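ATP phosphoribosyltransferase regulatory subunit (Bacillus halodurans, PDB 3OD1) serves as the regulatory subunit that works with HisG in the first step of histidine biosynthesis, probably helping histidine feed back on ATP phosphoribosyltransferase activity. Local coordinates at the interface of chains A and B. Numbering follows the deposited sequence. Chains: chain A/B, ATP phosphoribosyltransferase regulatory subunit.

Contact 1: the interface of chains A and B. Residues chain A 12-13, 16-18, 125; chain B 48-51, 91.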
loop_
_atom_site.group_PDB
_atom_site.type_symbol
_atom_site.label_atom_id
_atom_site.label_comp_id
_atom_site.label_asym_id
_atom_site.label_seq_id
_atom_site.Cartn_x
_atom_site.Cartn_y
_atom_site.Cartn_z
ATOM N N LYS A 12 8.977 8.064 16.787
ATOM C CA LYS A 12 8.088 7.067 16.190
ATOM C C LYS A 12 8.079 5.850 17.098
ATOM O O LYS A 12 9.081 5.560 17.751
ATOM C CB LYS A 12 8.602 6.640 14.807
ATOM C CG LYS A 12 8.738 7.769 13.780
ATOM C CD LYS A 12 9.127 7.213 12.415
ATOM C CE LYS A 12 10.599 6.867 12.339
ATOM N NZ LYS A 12 11.413 8.086 12.084
ATOM N N PRO A 13 6.962 5.106 17.125
ATOM C CA PRO A 13 6.970 3.857 17.898
ATOM C C PRO A 13 8.095 2.911 17.459
ATOM O O PRO A 13 8.502 2.959 16.298
ATOM C CB PRO A 13 5.601 3.245 17.580
ATOM C CG PRO A 13 4.735 4.461 17.264
ATOM C CD PRO A 13 5.651 5.373 16.507
HETATM N N MSE A 16 9.175 1.130 13.807
HETATM C CA MSE A 16 8.515 1.857 12.721
HETATM C C MSE A 16 9.553 2.677 11.948
HETATM O O MSE A 16 10.492 3.206 12.543
HETATM C CB MSE A 16 7.417 2.773 13.266
HETATM C CG MSE A 16 6.203 2.063 13.880
HETATM SE SE MSE A 16 5.294 0.832 12.644
HETATM C CE MSE A 16 6.167 -0.811 13.214
ATOM N N ARG A 17 9.403 2.797 10.633
ATOM C CA ARG A 17 10.359 3.522 9.810
ATOM C C ARG A 17 9.683 4.376 8.760
ATOM O O ARG A 17 8.706 3.964 8.211
ATOM C CB ARG A 17 11.280 2.562 9.073
ATOM C CG ARG A 17 11.960 1.558 9.894
ATOM C CD ARG A 17 12.878 0.729 9.052
ATOM N NE ARG A 17 12.255 -0.507 8.631
ATOM C CZ ARG A 17 12.720 -1.296 7.675
ATOM N NH1 ARG A 17 13.812 -0.977 7.026
ATOM N NH2 ARG A 17 12.085 -2.403 7.363
ATOM N N ASP A 18 10.227 5.560 8.481
ATOM C CA ASP A 18 9.775 6.396 7.359
ATOM C C ASP A 18 10.427 5.942 6.049
ATOM O O ASP A 18 11.510 5.368 6.061
ATOM C CB ASP A 18 10.120 7.883 7.588
ATOM C CG ASP A 18 9.241 8.545 8.639
ATOM O OD1 ASP A 18 8.044 8.205 8.729
ATOM O OD2 ASP A 18 9.752 9.422 9.374
ATOM N N GLU A 125 7.523 -3.570 10.770
ATOM C CA GLU A 125 6.710 -3.405 9.563
ATOM C C GLU A 125 7.612 -3.429 8.330
ATOM O O GLU A 125 8.649 -2.778 8.305
ATOM C CB GLU A 125 5.927 -2.085 9.619
ATOM C CG GLU A 125 5.165 -1.776 8.344
ATOM C CD GLU A 125 4.384 -0.460 8.389
ATOM O OE1 GLU A 125 4.551 0.344 9.349
ATOM O OE2 GLU A 125 3.613 -0.233 7.437
ATOM N N THR B 48 5.060 6.649 5.319
ATOM C CA THR B 48 5.272 6.761 6.761
ATOM C C THR B 48 4.709 5.485 7.378
ATOM O O THR B 48 4.072 4.690 6.671
ATOM C CB THR B 48 4.532 7.981 7.338
ATOM O OG1 THR B 48 3.139 7.862 7.028
ATOM C CG2 THR B 48 5.076 9.281 6.748
ATOM N N PRO B 49 4.936 5.271 8.686
ATOM C CA PRO B 49 4.547 3.984 9.284
ATOM C C PRO B 49 3.052 3.857 9.487
ATOM O O PRO B 49 2.320 4.851 9.516
ATOM C CB PRO B 49 5.224 4.008 10.664
ATOM C CG PRO B 49 6.298 5.072 10.547
ATOM C CD PRO B 49 5.703 6.102 9.632
ATOM N N THR B 50 2.618 2.621 9.678
ATOM C CA THR B 50 1.228 2.347 9.956
ATOM C C THR B 50 0.851 2.849 11.355
ATOM O O THR B 50 -0.282 3.243 11.594
ATOM C CB THR B 50 0.958 0.843 9.832
ATOM O OG1 THR B 50 1.206 0.443 8.478
ATOM C CG2 THR B 50 -0.485 0.524 10.204
ATOM N N LEU B 51 1.816 2.846 12.269
ATOM C CA LEU B 51 1.561 3.238 13.653
ATOM C C LEU B 51 2.281 4.531 14.013
ATOM O O LEU B 51 3.477 4.676 13.743
ATOM C CB LEU B 51 2.042 2.136 14.599
ATOM C CG LEU B 51 1.239 0.831 14.556
ATOM C CD1 LEU B 51 2.038 -0.316 15.164
ATOM C CD2 LEU B 51 -0.077 1.009 15.281
ATOM N N ARG B 91 5.561 15.539 10.655
ATOM C CA ARG B 91 6.612 14.937 11.477
ATOM C C ARG B 91 7.859 14.659 10.645
ATOM O O ARG B 91 8.981 14.949 11.056
ATOM C CB ARG B 91 6.143 13.637 12.155
ATOM C CG ARG B 91 7.247 12.969 13.027
ATOM C CD ARG B 91 6.808 11.635 13.661
ATOM N NE ARG B 91 6.230 10.712 12.679
ATOM C CZ ARG B 91 6.868 10.237 11.612
ATOM N NH1 ARG B 91 8.127 10.579 11.372
ATOM N NH2 ARG B 91 6.236 9.421 10.770
HETATM O O HOH W 1 3.599 1.969 6.168
#
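This patch belongs to the two-fold interface of the deposited dimer, probably the dimer typical of class-II synthetases: the A:Lys12 to A:Asp18 segment lies against the B:Thr48 to B:Leu51 stretch, and polar clamps at either end hold the two together. At one end A:Asp18 and B:Arg91 meet tip to tip, with carboxylate and guanidinium planes 9° apart. B:Arg91 NH1 donates to A:Asp18 OD2 over 2.8 Å and B:Arg91 NH2 to A:Asp18 OD1 over 3.0 Å, each oxygen offering its syn lone pair; this end-on pairing fixes the rotation of both groups. The aliphatic part of A:Lys12 lies across one guanidinium face, CG 3.8 Å from B:Arg91 CZ, while its ammonium bends toward the same aspartate. Between the clamps, B:Pro49 fills the middle: its CB packs 3.6 Å from A:Met16 CB, and the selenium of that selenomethionine, folded back by chi2 of -58°, also touches the proline CB. At the other end A:Glu125, its CG anti to the backbone N (chi1 174°), spans B:Thr50. The backbone N of B:Thr50 donates to A:Glu125 OE1 at 3.0 Å, through that oxygen's syn lone pair, whereas B:Thr50 OG1 donates to A:Glu125 OE2 at 2.7 Å from above the carboxylate plane.

Contact 2: the interface of chains A and B. Residues chain A 45-47; chain B 24, 27, 127.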
loop_
_atom_site.group_PDB
_atom_site.type_symbol
_atom_site.label_atom_id
_atom_site.label_comp_id
_atom_site.label_asym_id
_atom_site.label_seq_id
_atom_site.Cartn_x
_atom_site.Cartn_y
_atom_site.Cartn_z
HETATM N N MSE A 45 -3.639 -9.274 -8.804
HETATM C CA MSE A 45 -3.391 -8.658 -7.507
HETATM C C MSE A 45 -4.683 -8.518 -6.704
HETATM O O MSE A 45 -5.730 -8.183 -7.265
HETATM C CB MSE A 45 -2.815 -7.267 -7.748
HETATM C CG MSE A 45 -1.515 -7.309 -8.523
HETATM SE SE MSE A 45 -0.048 -7.455 -7.247
HETATM C CE MSE A 45 -0.448 -5.813 -6.302
ATOM N N ILE A 46 -4.605 -8.755 -5.396
ATOM C CA ILE A 46 -5.691 -8.424 -4.472
ATOM C C ILE A 46 -5.154 -7.626 -3.291
ATOM O O ILE A 46 -3.946 -7.366 -3.208
ATOM C CB ILE A 46 -6.466 -9.679 -3.964
ATOM C CG1 ILE A 46 -5.492 -10.770 -3.496
ATOM C CG2 ILE A 46 -7.367 -10.238 -5.060
ATOM C CD1 ILE A 46 -4.702 -10.395 -2.244
ATOM N N GLU A 47 -6.061 -7.227 -2.401
ATOM C CA GLU A 47 -5.697 -6.702 -1.090
ATOM C C GLU A 47 -6.586 -7.278 -0.009
ATOM O O GLU A 47 -7.747 -7.610 -0.248
ATOM C CB GLU A 47 -5.819 -5.155 -1.019
ATOM C CG GLU A 47 -5.065 -4.396 -2.091
ATOM C CD GLU A 47 -5.397 -2.898 -2.109
ATOM O OE1 GLU A 47 -6.418 -2.485 -1.514
ATOM O OE2 GLU A 47 -4.630 -2.131 -2.731
ATOM N N TYR B 24 -9.729 -4.198 -7.565
ATOM C CA TYR B 24 -8.329 -3.816 -7.411
ATOM C C TYR B 24 -7.780 -3.189 -8.688
ATOM O O TYR B 24 -7.136 -2.144 -8.629
ATOM C CB TYR B 24 -7.447 -5.017 -7.033
ATOM C CG TYR B 24 -6.014 -4.590 -6.811
ATOM C CD1 TYR B 24 -5.546 -4.307 -5.537
ATOM C CD2 TYR B 24 -5.147 -4.419 -7.881
ATOM C CE1 TYR B 24 -4.247 -3.898 -5.334
ATOM C CE2 TYR B 24 -3.840 -4.007 -7.686
ATOM C CZ TYR B 24 -3.401 -3.747 -6.412
ATOM O OH TYR B 24 -2.105 -3.333 -6.205
ATOM N N LYS B 27 -9.236 0.349 -9.335
ATOM C CA LYS B 27 -8.716 1.327 -8.397
ATOM C C LYS B 27 -7.264 1.628 -8.729
ATOM O O LYS B 27 -6.838 2.789 -8.704
ATOM C CB LYS B 27 -8.859 0.815 -6.967
ATOM C CG LYS B 27 -8.039 1.555 -5.951
ATOM C CD LYS B 27 -7.222 0.582 -5.113
ATOM C CE LYS B 27 -5.729 0.816 -5.309
ATOM N NZ LYS B 27 -4.906 0.006 -4.353
ATOM N N GLU B 127 -8.250 3.799 1.437
ATOM C CA GLU B 127 -7.079 4.350 0.753
ATOM C C GLU B 127 -7.271 5.833 0.414
ATOM O O GLU B 127 -8.326 6.252 -0.054
ATOM C CB GLU B 127 -6.776 3.540 -0.521
ATOM C CG GLU B 127 -5.440 3.852 -1.148
ATOM C CD GLU B 127 -5.036 2.843 -2.210
ATOM O OE1 GLU B 127 -5.922 2.128 -2.730
ATOM O OE2 GLU B 127 -3.825 2.777 -2.530
#
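Helix 21-40 of chain B presents B:Tyr24 and B:Lys27, one turn apart, to the short strand 44-45 and following loop of chain A, forming a helix-to-loop part of the two-fold dimer interface. With CG anti to the backbone N (chi1 -177°), the phenol ring of B:Tyr24 projects from the helix between A:Met45 and A:Glu47 and is met in two ways. A:Met45, a selenomethionine, lays its CB over one face toward the rim, 3.4 Å from B:Tyr24 CE2, a CH-pi contact. At the ring edge and in its plane, A:Glu47 CG lies 3.4 Å from B:Tyr24 CE1, and the carboxylate beyond it stands nearly upright to the ring, the planes 84° apart. An alanine in place of B:Tyr24 would probably open a gap beside A:Met45 CB and take away the ring edge that flanks A:Glu47 CG, leaving the carboxylate steadied mainly by B:Lys27. Past the ring, A:Glu47 and B:Lys27 extend tip to tip in a salt bridge and hydrogen bond, B:Lys27 NZ to A:Glu47 OE2 at 2.7 Å, the ammonium on the syn side but 27° out of the carboxylate plane. B:Glu127 of the same chain supplies a second salt bridge, with OE1 2.9 Å from B:Lys27 NZ, its hydrogen bond weak. The ammonium thus lies between two carboxylates and probably eases their mutual repulsion. Within the fold, B:Lys27 links helix 21-40 to strand 125-134 of its own chain while facing the loop after strand 44-45 of the partner.

Contact 3: the interface of chains A and B. Residues chain A 41, 105, 144, 255, 259; chain B 352, 359, 367.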
loop_
_atom_site.group_PDB
_atom_site.type_symbol
_atom_site.label_atom_id
_atom_site.label_comp_id
_atom_site.label_asym_id
_atom_site.label_seq_id
_atom_site.Cartn_x
_atom_site.Cartn_y
_atom_site.Cartn_z
ATOM N N TRP A 41 2.434 -13.607 -15.945
ATOM C CA TRP A 41 2.202 -15.035 -15.685
ATOM C C TRP A 41 0.757 -15.315 -15.264
ATOM O O TRP A 41 0.430 -16.420 -14.820
ATOM C CB TRP A 41 3.157 -15.588 -14.627
ATOM C CG TRP A 41 4.607 -15.587 -15.048
ATOM C CD1 TRP A 41 5.304 -14.539 -15.586
ATOM C CD2 TRP A 41 5.533 -16.673 -14.945
ATOM N NE1 TRP A 41 6.600 -14.905 -15.827
ATOM C CE2 TRP A 41 6.771 -16.210 -15.435
ATOM C CE3 TRP A 41 5.441 -17.986 -14.470
ATOM C CZ2 TRP A 41 7.904 -17.014 -15.479
ATOM C CZ3 TRP A 41 6.576 -18.787 -14.515
ATOM C CH2 TRP A 41 7.784 -18.302 -15.026
ATOM N N ARG A 105 -4.791 -17.863 -9.355
ATOM C CA ARG A 105 -3.464 -17.262 -9.298
ATOM C C ARG A 105 -3.618 -15.847 -8.769
ATOM O O ARG A 105 -4.113 -14.944 -9.476
ATOM C CB ARG A 105 -2.796 -17.279 -10.681
ATOM C CG ARG A 105 -2.190 -18.659 -11.057
ATOM C CD ARG A 105 -1.796 -18.718 -12.548
ATOM N NE ARG A 105 -1.059 -19.941 -12.849
ATOM C CZ ARG A 105 -1.624 -21.122 -13.063
ATOM N NH1 ARG A 105 -2.952 -21.251 -13.025
ATOM N NH2 ARG A 105 -0.861 -22.170 -13.336
ATOM N N GLU A 144 6.394 -23.614 -11.437
ATOM C CA GLU A 144 5.940 -22.334 -11.905
ATOM C C GLU A 144 6.219 -21.248 -10.860
ATOM O O GLU A 144 6.772 -20.221 -11.206
ATOM C CB GLU A 144 4.460 -22.367 -12.257
ATOM C CG GLU A 144 3.890 -20.962 -12.490
ATOM C CD GLU A 144 2.394 -20.983 -12.731
ATOM O OE1 GLU A 144 1.860 -22.062 -13.075
ATOM O OE2 GLU A 144 1.740 -19.937 -12.544
ATOM N N VAL A 255 11.135 -29.534 -14.786
ATOM C CA VAL A 255 10.361 -28.325 -15.066
ATOM C C VAL A 255 11.234 -27.073 -14.973
ATOM O O VAL A 255 11.188 -26.213 -15.858
ATOM C CB VAL A 255 9.128 -28.198 -14.132
ATOM C CG1 VAL A 255 8.429 -26.869 -14.351
ATOM C CG2 VAL A 255 8.151 -29.333 -14.410
ATOM N N TYR A 259 12.171 -24.229 -17.726
ATOM C CA TYR A 259 12.025 -22.779 -17.581
ATOM C C TYR A 259 13.343 -22.043 -17.788
ATOM O O TYR A 259 13.370 -20.818 -17.832
ATOM C CB TYR A 259 11.454 -22.411 -16.206
ATOM C CG TYR A 259 9.946 -22.501 -16.107
ATOM C CD1 TYR A 259 9.132 -21.592 -16.776
ATOM C CD2 TYR A 259 9.333 -23.474 -15.309
ATOM C CE1 TYR A 259 7.745 -21.664 -16.684
ATOM C CE2 TYR A 259 7.950 -23.541 -15.196
ATOM C CZ TYR A 259 7.158 -22.643 -15.898
ATOM O OH TYR A 259 5.776 -22.695 -15.789
ATOM N N ILE B 352 5.967 -23.959 -22.594
ATOM C CA ILE B 352 6.774 -22.982 -21.875
ATOM C C ILE B 352 7.372 -21.966 -22.854
ATOM O O ILE B 352 7.285 -20.757 -22.641
ATOM C CB ILE B 352 7.892 -23.646 -21.040
ATOM C CG1 ILE B 352 7.299 -24.272 -19.773
ATOM C CG2 ILE B 352 8.977 -22.613 -20.680
ATOM C CD1 ILE B 352 8.254 -25.127 -18.985
ATOM N N ARG B 359 4.700 -13.628 -23.467
ATOM C CA ARG B 359 4.965 -12.738 -22.341
ATOM C C ARG B 359 5.946 -11.626 -22.734
ATOM O O ARG B 359 5.880 -10.520 -22.209
ATOM C CB ARG B 359 5.460 -13.544 -21.132
ATOM C CG ARG B 359 4.421 -14.551 -20.637
ATOM C CD ARG B 359 4.952 -15.459 -19.545
ATOM N NE ARG B 359 3.876 -16.224 -18.907
ATOM C CZ ARG B 359 4.068 -17.348 -18.217
ATOM N NH1 ARG B 359 5.290 -17.852 -18.095
ATOM N NH2 ARG B 359 3.035 -17.981 -17.662
ATOM N N LEU B 367 0.019 -20.423 -17.892
ATOM C CA LEU B 367 0.567 -21.672 -18.421
ATOM C C LEU B 367 0.161 -22.774 -17.449
ATOM O O LEU B 367 0.590 -22.780 -16.300
ATOM C CB LEU B 367 2.087 -21.563 -18.515
ATOM C CG LEU B 367 2.888 -22.748 -19.058
ATOM C CD1 LEU B 367 2.460 -23.137 -20.460
ATOM C CD2 LEU B 367 4.363 -22.386 -19.018
HETATM O O HOH W 2 2.205 -24.084 -14.603
HETATM O O HOH W 3 1.217 -19.144 -15.473
#
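A:Glu144 OE1, a carboxylate oxygen, is gripped by A:Arg105 NH2 at 2.7 Å and by water 2, which passes the link on to the backbone O of B:Leu367. The arginine holds this carboxylate side-on: A:Arg105 NE donates to A:Glu144 OE2 over 2.8 Å, and both oxygens use syn lone pairs close to the guanidinium plane. This pairing within chain A fixes the carboxylate that the water shares with B:Leu367. Water 3 makes a second bridge: the backbone N of B:Leu367 lies 3.0 Å from water 3, its N-H pointing almost straight at it, and A:Trp41 O lies 2.9 Å from the same water. No direct hydrogen bond crosses among these residues; much of the direct contact is made over ring faces. The guanidinium of B:Arg359, on a side chain extended from CG to NE, stacks over the indole of A:Trp41 with the planes 15° apart. B:Arg359 NH1 sits over the middle of the bicycle, 3.4 Å from A:Trp41 CD2, a cation-pi arrangement to both rings. About two turns earlier in helix 348-359, B:Ile352 CD1 points at the centre of the A:Tyr259 ring, 3.9 Å from its centroid. B:Leu367, with CG anti to its backbone N (chi1 -179°), meets the same tyrosine tip to tip, its CD2 3.5 Å from A:Tyr259 OH. In the fold, helix 348-359 and strand 365-369 of the chain B C-terminal domain lie against chain A residues just after helices 21-40 and 240-258, beside strand 104-113 and helix 139-155.

The C-alpha centres run from contact 1 through contact 2, about 22 Å away, to contact 3, about 23 Å beyond it; contacts 1 and 3 are about 37 Å apart. Strand 125-134 serves both contact 1, through A:Glu125, and contact 2, through B:Glu127. Helix 21-40 connects the others: its B:Tyr24 and B:Lys27 act in contact 2, and A:Trp41 of contact 3 follows directly on its chain A copy. Because the two-fold repeats each patch, contact 3 places the C-terminal region of each chain against its partner, which probably helps hold the dimer, in addition to the contacts nearer its centre.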